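Local coordinates for protein acetyl-CoA acetyltransferase (Elizabethkingia anophelis NUHP1, PDB 6BN2) that probably catalyses, as an acetyl-CoA acetyltransferase of the thiolase family, the reversible condensation of two acetyl-CoA molecules into acetoacetyl-CoA and free CoA, at residues A[180-185]-A[251-256]; A[295-300]-A[328-333]. All coordinates share one frame; numbering follows the deposited sequence. Where two conformers were deposited one is given.

Contact 1 (A[180-185]-A[251-256]); sequences EEQDAF and AANAST. With CA (calcium ion), chain B.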
ATOM      1  N   GLU A 180     -23.718 -26.737  12.405  1.00 23.76           N
ATOM      2  CA  GLU A 180     -24.428 -26.302  13.605  1.00 22.67           C
ATOM      3  C   GLU A 180     -23.548 -25.424  14.485  1.00 22.26           C
ATOM      4  O   GLU A 180     -24.021 -24.432  15.054  1.00 22.28           O
ATOM      5  CB  GLU A 180     -24.925 -27.516  14.392  1.00 26.49           C
ATOM      6  CG  GLU A 180     -26.049 -28.295  13.709  1.00 34.81           C
ATOM      7  CD  GLU A 180     -25.593 -29.183  12.547  1.00 44.57           C
ATOM      8  OE1 GLU A 180     -24.366 -29.380  12.343  1.00 32.99           O
ATOM      9  OE2 GLU A 180     -26.485 -29.691  11.830  1.00 50.63           O
ATOM     10  N   GLU A 181     -22.261 -25.768  14.607  1.00 21.16           N
ATOM     11  CA  GLU A 181     -21.366 -24.946  15.419  1.00 20.75           C
ATOM     12  C   GLU A 181     -21.154 -23.576  14.792  1.00 19.63           C
ATOM     13  O   GLU A 181     -21.117 -22.564  15.504  1.00 19.31           O
ATOM     14  CB  GLU A 181     -20.025 -25.660  15.620  1.00 20.48           C
ATOM     15  CG  GLU A 181     -20.150 -26.893  16.516  1.00 22.39           C
ATOM     16  CD  GLU A 181     -18.978 -27.868  16.391  1.00 28.60           C
ATOM     17  OE1 GLU A 181     -18.104 -27.687  15.506  1.00 27.70           O
ATOM     18  OE2 GLU A 181     -18.936 -28.838  17.178  1.00 30.47           O
ATOM     19  N   GLN A 182     -21.003 -23.523  13.463  1.00 18.79           N
ATOM     20  CA  GLN A 182     -20.844 -22.240  12.788  1.00 18.13           C
ATOM     21  C   GLN A 182     -22.089 -21.381  12.947  1.00 19.14           C
ATOM     22  O   GLN A 182     -21.998 -20.165  13.155  1.00 19.03           O
ATOM     23  CB  GLN A 182     -20.533 -22.468  11.310  1.00 18.74           C
ATOM     24  CG  GLN A 182     -19.174 -23.103  11.092  1.00 19.73           C
ATOM     25  CD  GLN A 182     -18.920 -23.446   9.643  1.00 23.31           C
ATOM     26  OE1 GLN A 182     -19.147 -22.626   8.753  1.00 21.94           O
ATOM     27  NE2 GLN A 182     -18.442 -24.658   9.396  1.00 21.58           N
ATOM     28  N   ASP A 183     -23.268 -21.998  12.846  1.00 19.41           N
ATOM     29  CA  ASP A 183     -24.503 -21.238  13.014  1.00 22.31           C
ATOM     30  C   ASP A 183     -24.635 -20.706  14.435  1.00 20.45           C
ATOM     31  O   ASP A 183     -25.072 -19.569  14.636  1.00 21.52           O
ATOM     32  CB  ASP A 183     -25.707 -22.104  12.640  1.00 24.54           C
ATOM     33  CG  ASP A 183     -25.909 -22.195  11.135  1.00 25.12           C
ATOM     34  OD1 ASP A 183     -25.188 -21.486  10.387  1.00 24.58           O
ATOM     35  OD2 ASP A 183     -26.785 -22.972  10.696  1.00 24.44           O
ATOM     36  N   ALA A 184     -24.267 -21.513  15.433  1.00 20.95           N
ATOM     37  CA  ALA A 184     -24.339 -21.052  16.816  1.00 22.94           C
ATOM     38  C   ALA A 184     -23.376 -19.898  17.055  1.00 20.72           C
ATOM     39  O   ALA A 184     -23.713 -18.933  17.754  1.00 21.03           O
ATOM     40  CB  ALA A 184     -24.052 -22.210  17.776  1.00 22.45           C
ATOM     41  N   PHE A 185     -22.170 -19.980  16.482  1.00 18.65           N
ATOM     42  CA  PHE A 185     -21.223 -18.874  16.580  1.00 18.20           C
ATOM     43  C   PHE A 185     -21.792 -17.614  15.941  1.00 20.43           C
ATOM     44  O   PHE A 185     -21.687 -16.515  16.510  1.00 16.96           O
ATOM     45  CB  PHE A 185     -19.888 -19.273  15.923  1.00 16.74           C
ATOM     46  CG  PHE A 185     -18.816 -18.196  15.969  1.00 19.81           C
ATOM     47  CD1 PHE A 185     -17.799 -18.254  16.912  1.00 23.29           C
ATOM     48  CD2 PHE A 185     -18.821 -17.140  15.058  1.00 18.63           C
ATOM     49  CE1 PHE A 185     -16.806 -17.280  16.961  1.00 23.70           C
ATOM     50  CE2 PHE A 185     -17.841 -16.158  15.103  1.00 19.27           C
ATOM     51  CZ  PHE A 185     -16.824 -16.236  16.058  1.00 20.10           C
ATOM     52  N   ALA A 251     -24.646 -17.748   3.816  1.00 23.31           N
ATOM     53  CA  ALA A 251     -24.649 -16.289   3.788  1.00 24.74           C
ATOM     54  C   ALA A 251     -24.750 -15.703   5.188  1.00 26.26           C
ATOM     55  O   ALA A 251     -24.270 -14.590   5.430  1.00 26.54           O
ATOM     56  CB  ALA A 251     -25.799 -15.774   2.917  1.00 28.86           C
ATOM     57  N   ALA A 252     -25.375 -16.427   6.120  1.00 24.10           N
ATOM     58  CA  ALA A 252     -25.547 -15.912   7.473  1.00 23.40           C
ATOM     59  C   ALA A 252     -24.351 -16.154   8.372  1.00 23.55           C
ATOM     60  O   ALA A 252     -24.112 -15.355   9.281  1.00 22.12           O
ATOM     61  CB  ALA A 252     -26.774 -16.534   8.141  1.00 22.17           C
ATOM     62  N   ASN A 253     -23.612 -17.248   8.182  1.00 21.32           N
ATOM     63  CA  ASN A 253     -22.490 -17.515   9.078  1.00 18.50           C
ATOM     64  C   ASN A 253     -21.153 -17.114   8.469  1.00 18.54           C
ATOM     65  O   ASN A 253     -20.117 -17.227   9.133  1.00 18.41           O
ATOM     66  CB  ASN A 253     -22.515 -18.992   9.563  1.00 21.20           C
ATOM     67  CG  ASN A 253     -22.203 -20.020   8.467  1.00 21.26           C
ATOM     68  OD1 ASN A 253     -21.441 -19.756   7.539  1.00 21.34           O
ATOM     69  ND2 ASN A 253     -22.760 -21.226   8.619  1.00 22.51           N
ATOM     70  N   ALA A 254     -21.167 -16.588   7.249  1.00 19.67           N
ATOM     71  CA  ALA A 254     -20.040 -15.874   6.670  1.00 21.24           C
ATOM     72  C   ALA A 254     -20.238 -14.385   6.902  1.00 24.19           C
ATOM     73  O   ALA A 254     -21.357 -13.914   7.115  1.00 30.20           O
ATOM     74  CB  ALA A 254     -19.940 -16.156   5.170  1.00 20.41           C
ATOM     75  N   SER A 255     -19.146 -13.633   6.868  1.00 21.79           N
ATOM     76  CA  SER A 255     -19.286 -12.190   6.904  0.64 23.40           C
ATOM     77  C   SER A 255     -19.879 -11.698   5.584  1.00 25.45           C
ATOM     78  O   SER A 255     -20.040 -12.451   4.615  1.00 28.51           O
ATOM     79  CB  SER A 255     -17.939 -11.514   7.183  0.64 24.74           C
ATOM     80  OG  SER A 255     -16.993 -11.769   6.154  0.64 26.01           O
ATOM     81  N   THR A 256     -20.193 -10.423   5.551  1.00 21.44           N
ATOM     82  CA  THR A 256     -20.784  -9.791   4.391  1.00 19.15           C
ATOM     83  C   THR A 256     -19.763  -8.861   3.755  1.00 18.93           C
ATOM     84  O   THR A 256     -18.650  -8.689   4.265  1.00 21.98           O
ATOM     85  CB  THR A 256     -22.030  -9.016   4.804  1.00 24.40           C
ATOM     86  OG1 THR A 256     -21.701  -8.238   5.961  1.00 25.01           O
ATOM     87  CG2 THR A 256     -23.158  -9.984   5.136  1.00 25.97           C
TER
HETATM   88 CA    CA B 401     -23.503 -12.835   7.858  0.67 40.60          CA
HETATM   89  O   HOH W   1     -18.569 -19.968   8.633  1.00 19.95           O
HETATM   90  O   HOH W   2     -23.932 -10.734   8.588  1.00 44.37           O

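Contact 2 (A[295-300]-A[328-333]); sequences WFTTAP and SVVGLA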
ATOM      1  N   TRP A 295      -4.402 -21.863   3.684  1.00 16.91           N
ATOM      2  CA  TRP A 295      -4.537 -21.890   5.138  1.00 18.91           C
ATOM      3  C   TRP A 295      -4.467 -20.502   5.761  1.00 17.90           C
ATOM      4  O   TRP A 295      -4.054 -20.351   6.912  1.00 16.54           O
ATOM      5  CB  TRP A 295      -3.491 -22.825   5.744  1.00 18.15           C
ATOM      6  CG  TRP A 295      -3.915 -24.234   5.493  1.00 21.03           C
ATOM      7  CD1 TRP A 295      -3.350 -25.136   4.625  1.00 25.56           C
ATOM      8  CD2 TRP A 295      -5.075 -24.870   6.038  1.00 21.55           C
ATOM      9  NE1 TRP A 295      -4.075 -26.311   4.640  1.00 26.36           N
ATOM     10  CE2 TRP A 295      -5.136 -26.166   5.498  1.00 27.25           C
ATOM     11  CE3 TRP A 295      -6.057 -24.468   6.955  1.00 23.30           C
ATOM     12  CZ2 TRP A 295      -6.144 -27.069   5.840  1.00 29.61           C
ATOM     13  CZ3 TRP A 295      -7.054 -25.359   7.291  1.00 26.74           C
ATOM     14  CH2 TRP A 295      -7.089 -26.643   6.734  1.00 28.34           C
ATOM     15  N   PHE A 296      -4.871 -19.464   5.016  1.00 16.56           N
ATOM     16  CA  PHE A 296      -4.948 -18.143   5.626  1.00 15.62           C
ATOM     17  C   PHE A 296      -5.875 -18.163   6.839  1.00 15.79           C
ATOM     18  O   PHE A 296      -5.686 -17.384   7.777  1.00 16.07           O
ATOM     19  CB  PHE A 296      -5.428 -17.096   4.604  1.00 18.09           C
ATOM     20  CG  PHE A 296      -6.919 -17.148   4.313  1.00 16.30           C
ATOM     21  CD1 PHE A 296      -7.835 -16.501   5.140  1.00 21.87           C
ATOM     22  CD2 PHE A 296      -7.388 -17.819   3.197  1.00 18.56           C
ATOM     23  CE1 PHE A 296      -9.195 -16.562   4.882  1.00 20.81           C
ATOM     24  CE2 PHE A 296      -8.740 -17.875   2.928  1.00 21.95           C
ATOM     25  CZ  PHE A 296      -9.646 -17.249   3.771  1.00 21.73           C
ATOM     26  N   THR A 297      -6.852 -19.072   6.841  1.00 16.68           N
ATOM     27  CA  THR A 297      -7.875 -19.113   7.886  1.00 17.08           C
ATOM     28  C   THR A 297      -7.290 -19.298   9.283  1.00 19.27           C
ATOM     29  O   THR A 297      -7.856 -18.789  10.259  1.00 20.11           O
ATOM     30  CB  THR A 297      -8.851 -20.256   7.609  1.00 16.82           C
ATOM     31  OG1 THR A 297      -8.108 -21.465   7.403  1.00 19.86           O
ATOM     32  CG2 THR A 297      -9.675 -19.968   6.348  1.00 19.37           C
ATOM     33  N   THR A 298      -6.208 -20.064   9.410  1.00 15.05           N
ATOM     34  CA  THR A 298      -5.606 -20.324  10.714  1.00 17.08           C
ATOM     35  C   THR A 298      -4.290 -19.576  10.916  1.00 16.05           C
ATOM     36  O   THR A 298      -3.606 -19.790  11.927  1.00 16.76           O
ATOM     37  CB  THR A 298      -5.389 -21.826  10.899  1.00 17.19           C
ATOM     38  OG1 THR A 298      -4.492 -22.305   9.885  1.00 19.26           O
ATOM     39  CG2 THR A 298      -6.722 -22.579  10.797  1.00 20.52           C
ATOM     40  N   ALA A 299      -3.915 -18.704   9.986  1.00 15.18           N
ATOM     41  CA  ALA A 299      -2.718 -17.901  10.200  1.00 14.93           C
ATOM     42  C   ALA A 299      -2.788 -17.003  11.440  1.00 15.10           C
ATOM     43  O   ALA A 299      -1.718 -16.737  12.018  1.00 14.88           O
ATOM     44  CB  ALA A 299      -2.419 -17.063   8.938  1.00 16.22           C
ATOM     45  N   PRO A 300      -3.946 -16.506  11.897  1.00 14.18           N
ATOM     46  CA  PRO A 300      -3.925 -15.722  13.145  1.00 14.25           C
ATOM     47  C   PRO A 300      -3.359 -16.508  14.308  1.00 16.74           C
ATOM     48  O   PRO A 300      -2.700 -15.925  15.181  1.00 17.39           O
ATOM     49  CB  PRO A 300      -5.407 -15.356  13.356  1.00 14.96           C
ATOM     50  CG  PRO A 300      -5.930 -15.252  11.928  1.00 14.91           C
ATOM     51  CD  PRO A 300      -5.280 -16.454  11.267  1.00 16.36           C
ATOM     52  N   SER A 328     -17.582 -17.510  10.347  1.00 17.05           N
ATOM     53  CA  SER A 328     -17.743 -18.121  11.665  1.00 15.19           C
ATOM     54  C   SER A 328     -16.732 -19.244  11.862  1.00 19.50           C
ATOM     55  O   SER A 328     -16.196 -19.432  12.965  1.00 19.38           O
ATOM     56  CB  SER A 328     -19.164 -18.654  11.847  1.00 17.75           C
ATOM     57  OG  SER A 328     -20.116 -17.593  11.902  1.00 18.98           O
ATOM     58  N   VAL A 329     -16.444 -19.998  10.797  1.00 19.48           N
ATOM     59  CA  VAL A 329     -15.505 -21.107  10.957  1.00 21.09           C
ATOM     60  C   VAL A 329     -14.110 -20.602  11.292  1.00 20.26           C
ATOM     61  O   VAL A 329     -13.372 -21.262  12.031  1.00 20.89           O
ATOM     62  CB  VAL A 329     -15.496 -22.005   9.704  1.00 22.29           C
ATOM     63  CG1 VAL A 329     -14.992 -21.239   8.467  1.00 21.42           C
ATOM     64  CG2 VAL A 329     -14.660 -23.280   9.965  1.00 23.01           C
ATOM     65  N   VAL A 330     -13.727 -19.433  10.781  1.00 19.20           N
ATOM     66  CA  VAL A 330     -12.422 -18.866  11.118  1.00 20.93           C
ATOM     67  C   VAL A 330     -12.372 -18.499  12.595  1.00 23.97           C
ATOM     68  O   VAL A 330     -11.398 -18.802  13.297  1.00 20.76           O
ATOM     69  CB  VAL A 330     -12.115 -17.662  10.212  1.00 24.84           C
ATOM     70  CG1 VAL A 330     -10.888 -16.884  10.715  1.00 25.68           C
ATOM     71  CG2 VAL A 330     -11.907 -18.153   8.783  1.00 23.73           C
ATOM     72  N   GLY A 331     -13.431 -17.865  13.099  1.00 18.07           N
ATOM     73  CA  GLY A 331     -13.464 -17.542  14.517  1.00 18.20           C
ATOM     74  C   GLY A 331     -13.359 -18.788  15.369  1.00 19.33           C
ATOM     75  O   GLY A 331     -12.558 -18.857  16.310  1.00 18.67           O
ATOM     76  N   LEU A 332     -14.147 -19.808  15.025  1.00 17.38           N
ATOM     77  CA  LEU A 332     -14.140 -21.046  15.796  1.00 16.94           C
ATOM     78  C   LEU A 332     -12.795 -21.753  15.702  1.00 17.79           C
ATOM     79  O   LEU A 332     -12.299 -22.290  16.698  1.00 19.77           O
ATOM     80  CB  LEU A 332     -15.252 -21.971  15.308  1.00 18.66           C
ATOM     81  CG  LEU A 332     -16.659 -21.481  15.663  1.00 17.62           C
ATOM     82  CD1 LEU A 332     -17.721 -22.219  14.869  1.00 20.04           C
ATOM     83  CD2 LEU A 332     -16.902 -21.650  17.165  1.00 21.29           C
ATOM     84  N   ALA A 333     -12.194 -21.779  14.512  1.00 17.70           N
ATOM     85  CA  ALA A 333     -10.947 -22.524  14.339  1.00 16.99           C
ATOM     86  C   ALA A 333      -9.812 -21.908  15.147  1.00 20.04           C
ATOM     87  O   ALA A 333      -9.066 -22.624  15.825  1.00 18.49           O
ATOM     88  CB  ALA A 333     -10.556 -22.576  12.859  1.00 17.78           C
TER

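Contact 1 (A[180-185]-A[251-256])
Asn-253 reaches from its loop to the side of helix 179-198 and meets Asp-183 and Gln-182. Its ND2 donates to Asp-183 OD1 over 3.0 Å. The acceptor is met on the syn side of the carboxylate, 31° out of its plane. The amide and carboxylate planes are turned 43° apart. The same ND2 lies 3.7 Å from Gln-182 CB, so the amide also packs on the foot of the glutamine. Asn-253 CG stands between its own backbone N and carbonyl carbon, chi1 69°, and from there the amide projects at the helix. Gln-182 runs extended beyond CG, crossing the asparagine at a slant, and its amide meets that of Asn-253 through one water. This water lies 2.7 Å from Gln-182 OE1 and 3.1 Å from Asn-253 OD1.

The buried Asn-253 amide is gripped further by its own loop: OD1 accepts from Thr-250 N, and ND2 also donates to Thr-248 O. Asp-183 keeps a salt bridge through OD2 to Arg-179, one turn earlier, which probably steadies the carboxylate.

Directly after Asn-253, Ala-254 O binds the calcium ion at 2.5 Å, and Tyr-190 OH of helix 179-198 binds it too. The contact thus ties this helix to the calcium-binding loop that leads into strand 258-268. Helix 328-338 packs against Gln-182 and Phe-185.

Contact 2 (A[295-300]-A[328-333])
In the C-terminal half of the thiolase fold, a short 3-10 turn at 296-298 packs against the first turns of helix 328-338. The turn lies in the connection from strand 281-290 to helix 300-311. The contact is buried and close to the active site: the side chain of Val-330 comes within about 4 Å of that of Cys-386, the predicted proton acceptor. Phe-296 and Pro-300 also touch Cys-386, so both segments supply packing around it.

No hydrogen bond joins the two segments directly. Asn-334, the next residue of the helix, bridges them instead. Its ND2 is hydrogen-bonded to Thr-297 O and to Val-330 O.

Val-330 fits against Thr-297 with both of its methyl groups. CG1 is anti to the backbone N, chi1 169°, and rests 3.6 Å from Thr-297 O. CG2 turns to the threonine side chain, 3.8 Å from Thr-297 CG2 and 3.9 Å from Thr-297 CB. Thr-297 thus gives its hydrocarbon side to the valine. Its CG2 also lies over one face of the Phe-296 ring, 3.7 Å above the plane and offset toward the rim. This methyl group therefore links the ring and the valine. Cys-171 of helix 169-174 touches both Thr-297 and Ala-333.

One turn along the helix the packing is looser. Thr-298 OG1 binds a glycerol, probably from the crystallisation liquor, while its methyl carbon CG2 meets Ala-333 CB at 4.4 Å.

How the contacts relate
From the N terminus, helix 179-198 comes first, and contact 1 closes a loop of 65 residues when the chain returns at 251-256. The chain then runs through strands 258-268 and 281-290 to 295-300. Contact 2 closes a shorter loop of 27 residues at helix 328-338. The two loops follow in series and neither nest nor cross. Contact 1 lies in the N-terminal half of the thiolase fold and contact 2 in the C-terminal half. They meet at the start of helix 328-338, where Ser-328 OG lies 2.8 Å from Asn-253 O, a probable hydrogen bond. Leu-332 and Phe-185 add packing, joining the calcium loop and helix 179-198 to the C-terminal half.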